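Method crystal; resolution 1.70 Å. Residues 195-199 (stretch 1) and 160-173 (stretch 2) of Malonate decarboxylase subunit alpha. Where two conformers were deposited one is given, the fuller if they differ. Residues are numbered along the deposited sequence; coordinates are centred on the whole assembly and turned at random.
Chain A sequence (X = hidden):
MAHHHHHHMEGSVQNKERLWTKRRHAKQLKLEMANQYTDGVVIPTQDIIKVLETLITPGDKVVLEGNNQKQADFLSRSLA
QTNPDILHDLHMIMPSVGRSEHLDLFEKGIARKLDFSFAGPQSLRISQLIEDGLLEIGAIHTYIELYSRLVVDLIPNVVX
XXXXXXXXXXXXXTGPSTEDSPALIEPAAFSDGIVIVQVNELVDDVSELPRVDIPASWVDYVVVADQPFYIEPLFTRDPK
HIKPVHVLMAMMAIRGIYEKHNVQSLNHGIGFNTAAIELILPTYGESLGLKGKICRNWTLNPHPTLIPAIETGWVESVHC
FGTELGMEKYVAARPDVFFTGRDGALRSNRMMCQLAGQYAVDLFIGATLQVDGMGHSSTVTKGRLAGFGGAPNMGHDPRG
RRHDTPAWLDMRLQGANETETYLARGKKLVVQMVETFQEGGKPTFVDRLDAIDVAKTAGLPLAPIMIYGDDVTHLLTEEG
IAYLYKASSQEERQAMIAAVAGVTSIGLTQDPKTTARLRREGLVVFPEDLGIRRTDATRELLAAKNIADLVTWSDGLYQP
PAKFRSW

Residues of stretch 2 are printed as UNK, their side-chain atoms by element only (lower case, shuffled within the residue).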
ATOM      1  N   VAL A 195      -2.584 -18.663  15.124  1.00 13.62           N
ATOM      2  CA  VAL A 195      -1.391 -17.817  15.186  1.00 10.15           C
ATOM      3  C   VAL A 195      -0.517 -18.360  16.309  1.00 13.75           C
ATOM      4  O   VAL A 195      -0.948 -18.421  17.467  1.00 11.98           O
ATOM      5  CB  VAL A 195      -1.763 -16.342  15.413  1.00 10.35           C
ATOM      6  CG1 VAL A 195      -0.524 -15.438  15.616  1.00 10.10           C
ATOM      7  CG2 VAL A 195      -2.616 -15.804  14.227  1.00 11.60           C
ATOM      8  N   ILE A 196       0.701 -18.771  15.965  1.00 10.38           N
ATOM      9  CA  ILE A 196       1.680 -19.260  16.929  1.00  9.17           C
ATOM     10  C   ILE A 196       2.900 -18.362  16.847  1.00 14.47           C
ATOM     11  O   ILE A 196       3.458 -18.179  15.763  1.00 11.97           O
ATOM     12  CB  ILE A 196       2.077 -20.720  16.651  1.00 13.62           C
ATOM     13  CG1 ILE A 196       0.839 -21.621  16.661  1.00 17.94           C
ATOM     14  CG2 ILE A 196       3.119 -21.187  17.673  1.00 13.11           C
ATOM     15  CD1 ILE A 196       1.036 -22.891  15.910  1.00 16.69           C
ATOM     16  N   VAL A 197       3.332 -17.826  17.986  1.00 13.45           N
ATOM     17  CA  VAL A 197       4.467 -16.903  18.037  1.00 12.65           C
ATOM     18  C   VAL A 197       5.558 -17.512  18.916  1.00 13.43           C
ATOM     19  O   VAL A 197       5.349 -17.746  20.113  1.00 11.95           O
ATOM     20  CB  VAL A 197       4.055 -15.515  18.560  1.00  9.90           C
ATOM     21  CG1 VAL A 197       5.212 -14.520  18.424  1.00 12.59           C
ATOM     22  CG2 VAL A 197       2.823 -15.002  17.805  1.00 12.22           C
ATOM     23  N   GLN A 198       6.733 -17.743  18.338  1.00  9.60           N
ATOM     24  CA  GLN A 198       7.888 -18.054  19.170  1.00  9.74           C
ATOM     25  C   GLN A 198       8.460 -16.764  19.759  1.00  9.69           C
ATOM     26  O   GLN A 198       8.511 -15.726  19.088  1.00 11.16           O
ATOM     27  CB  GLN A 198       8.954 -18.803  18.363  1.00 11.45           C
ATOM     28  CG  GLN A 198       9.593 -17.975  17.230  1.00 10.88           C
ATOM     29  CD  GLN A 198      10.910 -18.558  16.792  1.00 10.78           C
ATOM     30  OE1 GLN A 198      10.951 -19.476  15.973  1.00 11.39           O
ATOM     31  NE2 GLN A 198      12.006 -18.033  17.343  1.00 13.44           N
ATOM     32  N   VAL A 199       8.866 -16.817  21.031  1.00 11.57           N
ATOM     33  CA  VAL A 199       9.468 -15.653  21.678  1.00 10.22           C
ATOM     34  C   VAL A 199      10.792 -16.028  22.322  1.00 14.43           C
ATOM     35  O   VAL A 199      11.007 -17.172  22.739  1.00 13.02           O
ATOM     36  CB  VAL A 199       8.538 -14.992  22.729  1.00 10.35           C
ATOM     37  CG1 VAL A 199       7.308 -14.397  22.045  1.00 14.81           C
ATOM     38  CG2 VAL A 199       8.138 -15.983  23.829  1.00 14.74           C
ATOM     39  N   UNK A 160       2.992 -18.545  11.560  1.00  9.26           N
ATOM     40  CA  UNK A 160       4.126 -18.907  12.418  1.00  9.25           C
ATOM     41  C   UNK A 160       5.071 -17.711  12.441  1.00 11.57           C
ATOM     42  O   UNK A 160       5.733 -17.411  11.437  1.00 11.45           O
ATOM     43  c   UNK A 160       3.337 -21.829  12.989  1.00 11.73           C
ATOM     44  c   UNK A 160       4.832 -20.157  11.891  1.00  8.70           C
ATOM     45  c   UNK A 160       4.831 -22.522  11.052  1.00 11.23           C
ATOM     46  c   UNK A 160       3.966 -21.396  11.667  1.00  9.01           C
ATOM     47  N   UNK A 161       5.126 -17.016  13.578  1.00 11.82           N
ATOM     48  CA  UNK A 161       5.807 -15.732  13.676  0.52  9.19           C
ATOM     49  C   UNK A 161       6.750 -15.733  14.868  1.00 10.37           C
ATOM     50  O   UNK A 161       6.780 -16.669  15.667  1.00 10.94           O
ATOM     51  o   UNK A 161       4.038 -14.411  12.641  0.52 12.84           O
ATOM     52  c   UNK A 161       4.808 -14.568  13.812  0.52  9.25           C
ATOM     53  N   UNK A 162       7.542 -14.665  14.986  1.00  8.02           N
ATOM     54  CA  UNK A 162       8.521 -14.539  16.060  1.00 14.60           C
ATOM     55  C   UNK A 162       8.481 -13.162  16.710  1.00 14.07           C
ATOM     56  O   UNK A 162       8.218 -12.153  16.048  1.00 14.65           O
ATOM     57  c   UNK A 162       9.944 -14.784  15.539  1.00  9.49           C
ATOM     58  N   UNK A 163       8.806 -13.128  18.012  1.00 12.05           N
ATOM     59  CA  UNK A 163       8.937 -11.882  18.739  1.00 11.78           C
ATOM     60  C   UNK A 163       9.981 -11.991  19.837  1.00 12.91           C
ATOM     61  O   UNK A 163      10.551 -13.055  20.084  1.00 11.85           O
ATOM     62  N   UNK A 164      10.237 -10.859  20.497  1.00 12.69           N
ATOM     63  CA  UNK A 164      11.206 -10.839  21.591  1.00 13.91           C
ATOM     64  C   UNK A 164      10.621 -11.441  22.858  1.00 17.05           C
ATOM     65  O   UNK A 164      11.275 -12.242  23.536  1.00 13.85           O
ATOM     66  c   UNK A 164      11.663  -9.407  21.877  1.00  9.78           C
ATOM     67  c   UNK A 164      13.994  -9.292  20.961  1.00 24.41           C
ATOM     68  c   UNK A 164      13.222  -7.488  19.015  1.00 13.81           C
ATOM     69  c   UNK A 164      14.929  -8.803  20.060  1.00 22.87           C
ATOM     70  c   UNK A 164      12.667  -8.885  20.897  1.00 17.17           C
ATOM     71  c   UNK A 164      14.539  -7.891  19.090  1.00 22.17           C
ATOM     72  c   UNK A 164      12.295  -7.967  19.923  1.00 12.48           C
ATOM     73  N   UNK A 165       9.398 -11.048  23.207  1.00 11.64           N
ATOM     74  CA  UNK A 165       8.868 -11.377  24.523  1.00 14.10           C
ATOM     75  C   UNK A 165       7.361 -11.561  24.434  1.00 15.24           C
ATOM     76  O   UNK A 165       6.689 -10.897  23.639  1.00 14.65           O
ATOM     77  c   UNK A 165       9.236 -10.270  25.528  1.00 17.51           C
ATOM     78  c   UNK A 165      11.037  -9.724  28.484  1.00 19.31           C
ATOM     79  s   UNK A 165       9.387  -9.182  28.023  1.00 21.32           S
ATOM     80  c   UNK A 165       8.876 -10.555  26.956  1.00 21.18           C
ATOM     81  N   UNK A 166       6.844 -12.498  25.221  1.00 15.03           N
ATOM     82  CA  UNK A 166       5.408 -12.650  25.396  1.00 13.04           C
ATOM     83  C   UNK A 166       5.099 -12.747  26.878  1.00 13.65           C
ATOM     84  O   UNK A 166       5.921 -13.216  27.670  1.00 12.54           O
ATOM     85  c   UNK A 166       4.855 -13.891  24.690  1.00 10.69           C
ATOM     86  N   UNK A 167       3.905 -12.297  27.247  1.00 13.91           N
ATOM     87  CA  UNK A 167       3.382 -12.615  28.564  1.00 12.38           C
ATOM     88  C   UNK A 167       2.539 -13.887  28.439  1.00 16.96           C
ATOM     89  O   UNK A 167       2.436 -14.473  27.361  1.00 15.14           O
ATOM     90  c   UNK A 167       2.602 -11.433  29.136  1.00 12.62           C
ATOM     91  o   UNK A 167       0.848 -11.968  27.562  1.00 18.92           O
ATOM     92  c   UNK A 167       1.295 -11.156  28.401  1.00 22.61           C
ATOM     93  o   UNK A 167       0.704 -10.097  28.676  1.00 18.06           O
ATOM     94  N   UNK A 168       1.908 -14.309  29.532  1.00 18.76           N
ATOM     95  CA  UNK A 168       1.179 -15.572  29.505  1.00 18.57           C
ATOM     96  C   UNK A 168      -0.224 -15.445  28.921  1.00 23.10           C
ATOM     97  O   UNK A 168      -0.939 -16.451  28.826  1.00 26.01           O
ATOM     98  n   UNK A 168       3.726 -17.836  33.103  1.00 24.89           N
ATOM     99  n   UNK A 168       3.466 -19.847  32.010  1.00 19.16           N
ATOM    100  c   UNK A 168       2.503 -16.572  31.403  1.00 21.66           C
ATOM    101  n   UNK A 168       5.403 -19.410  33.177  1.00 32.77           N
ATOM    102  c   UNK A 168       2.422 -17.335  32.706  1.00 21.23           C
ATOM    103  c   UNK A 168       1.128 -16.182  30.904  1.00 21.56           C
ATOM    104  c   UNK A 168       4.198 -19.034  32.768  1.00 26.23           C
ATOM    105  N   UNK A 169      -0.624 -14.249  28.512  1.00 21.28           N
ATOM    106  CA  UNK A 169      -1.858 -14.078  27.762  1.00 20.62           C
ATOM    107  C   UNK A 169      -1.639 -14.137  26.256  1.00 16.16           C
ATOM    108  O   UNK A 169      -2.611 -14.289  25.510  1.00 16.74           O
ATOM    109  n   UNK A 169      -4.404 -14.797  30.014  1.00 47.52           N
ATOM    110  o   UNK A 169      -5.482 -13.200  28.855  1.00 53.04           O
ATOM    111  c   UNK A 169      -3.222 -12.757  29.466  1.00 32.05           C
ATOM    112  c   UNK A 169      -2.516 -12.745  28.127  1.00 20.81           C
ATOM    113  c   UNK A 169      -4.471 -13.604  29.427  1.00 43.47           C
ATOM    114  N   UNK A 170      -0.398 -14.011  25.796  1.00 14.31           N
ATOM    115  CA  UNK A 170      -0.107 -13.953  24.378  1.00 15.37           C
ATOM    116  C   UNK A 170       0.111 -12.568  23.807  1.00 12.68           C
ATOM    117  O   UNK A 170       0.219 -12.437  22.586  1.00 13.11           O
ATOM    118  N   UNK A 171       0.151 -11.527  24.640  1.00 13.05           N
ATOM    119  CA  UNK A 171       0.650 -10.234  24.179  1.00 12.81           C
ATOM    120  C   UNK A 171       2.113 -10.367  23.756  1.00 10.03           C
ATOM    121  O   UNK A 171       2.912 -10.977  24.466  1.00 12.29           O
ATOM    122  c   UNK A 171       0.535  -9.190  25.291  1.00 13.01           C
ATOM    123  o   UNK A 171      -1.639  -8.312  24.803  1.00 15.88           O
ATOM    124  n   UNK A 171      -1.292  -9.113  26.884  1.00 15.42           N
ATOM    125  c   UNK A 171      -0.900  -8.847  25.636  1.00 16.01           C
ATOM    126  N   UNK A 172       2.475  -9.783  22.607  1.00 11.01           N
ATOM    127  CA  UNK A 172       3.811  -9.943  22.051  1.00 15.29           C
ATOM    128  C   UNK A 172       4.499  -8.590  21.978  1.00 14.21           C
ATOM    129  O   UNK A 172       3.919  -7.606  21.509  1.00 11.63           O
ATOM    130  c   UNK A 172       3.804 -10.588  20.644  1.00 11.49           C
ATOM    131  c   UNK A 172       5.217 -11.040  20.291  1.00  9.41           C
ATOM    132  c   UNK A 172       2.841 -11.780  20.571  1.00 12.63           C
ATOM    133  c   UNK A 172       3.281 -12.985  21.393  1.00 12.04           C
ATOM    134  N   UNK A 173       5.755  -8.560  22.395  1.00 10.16           N
ATOM    135  CA  UNK A 173       6.658  -7.453  22.104  1.00  9.27           C
ATOM    136  C   UNK A 173       7.561  -7.868  20.947  1.00 11.35           C
ATOM    137  O   UNK A 173       8.302  -8.852  21.066  1.00 13.48           O
ATOM    138  c   UNK A 173       9.260  -3.891  22.319  1.00 14.40           C
ATOM    139  c   UNK A 173       8.262  -4.817  22.588  1.00 11.91           C
ATOM    140  c   UNK A 173      10.584  -4.230  22.530  1.00 15.18           C
ATOM    141  c   UNK A 173       9.914  -6.399  23.261  1.00 11.92           C
ATOM    142  c   UNK A 173       7.480  -7.088  23.338  1.00  9.79           C
ATOM    143  c   UNK A 173      10.921  -5.489  22.999  1.00 15.03           C
ATOM    144  c   UNK A 173       8.573  -6.078  23.066  1.00  9.75           C
ATOM    145  o   UNK A 173      11.571  -3.312  22.256  1.00 15.54           O
TER
HETATM  146  O   HOH W   1      11.690 -15.782  19.179  1.00 11.35           O

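Position 160 carries four side-chain carbons, forked at the second, and one of its terminal carbons lies 3.9 Å from Ile196 CD1, on the same face of the sheet; this is Leu160. At position 161 one carbon is followed by one oxygen, which identifies Ser161. Its CB is on the face shared with Val197, 4.5 Å from Val197 CG2, while its hydroxyl is satisfied elsewhere in the structure. Position 162 has a single carbon, 3.6 Å from Gln198 CG, and is Ala162. Position 163 has no side-chain atoms and is Gly163; a CB here would face the side of Val197 and Val199 and would run into a side-chain carbon of position 172, 2.6 Å away.

Position 164 shows one carbon and a ring of six carbons with no oxygen, hence Phe164. The chain turns a corner here, and CB points away from stretch 1. At position 165, two carbons, a sulfur and a final carbon form an unbranched chain, that of Met165, its CA-to-CB bond also pointing away, although its backbone C comes within 3.7 Å of Val199 CG1. The lone carbon at position 166 points toward stretch 1 and packs 3.6 Å from Val199 CG1: Ala166.

Positions 167 to 171 do not touch stretch 1. Position 167 has two carbons, the second bearing two oxygens, and is Asp167; position 168 has three carbons, a nitrogen and a carbon with two more nitrogens, and is Arg168. At 169, three carbons end in one oxygen and one nitrogen, as in Gln169. Position 170 lacks a side chain and is Gly170, whose phi of 99° suits glycine. At 171, two carbons ending in one oxygen and one nitrogen fit Asn171, whose ND2 donates to Asp167 OD2 at 2.9 Å, bracing the type I turn from Asp167 to Gly170.

Position 172 has four carbons, forked at the first with one arm two carbons long. The end of that arm is 3.9 Å from Val197 CG1, and the residue is Ile172. Position 173, a carbon and a six-carbon ring bearing an oxygen, is Tyr173, its end leading away.

The contact is a parallel strand pairing in which Ser161 N donates to Ile196 O (3.0 Å), Gln198 N to Ser161 O (2.9 Å) and Gly163 N to Gln198 O (2.8 Å). Water 1 accepts from Gln198 NE2 (2.9 Å) and lies 3.1 Å from Gly163 O, to which it can donate, so it can bridge the two strands. Beyond the corner, the chain returns so that Ala166 and Ile172 supply apolar cover for Val199, with Ile172 also reaching Val197.

Stretch 2 160-173: LSAGFMADRQGNIY
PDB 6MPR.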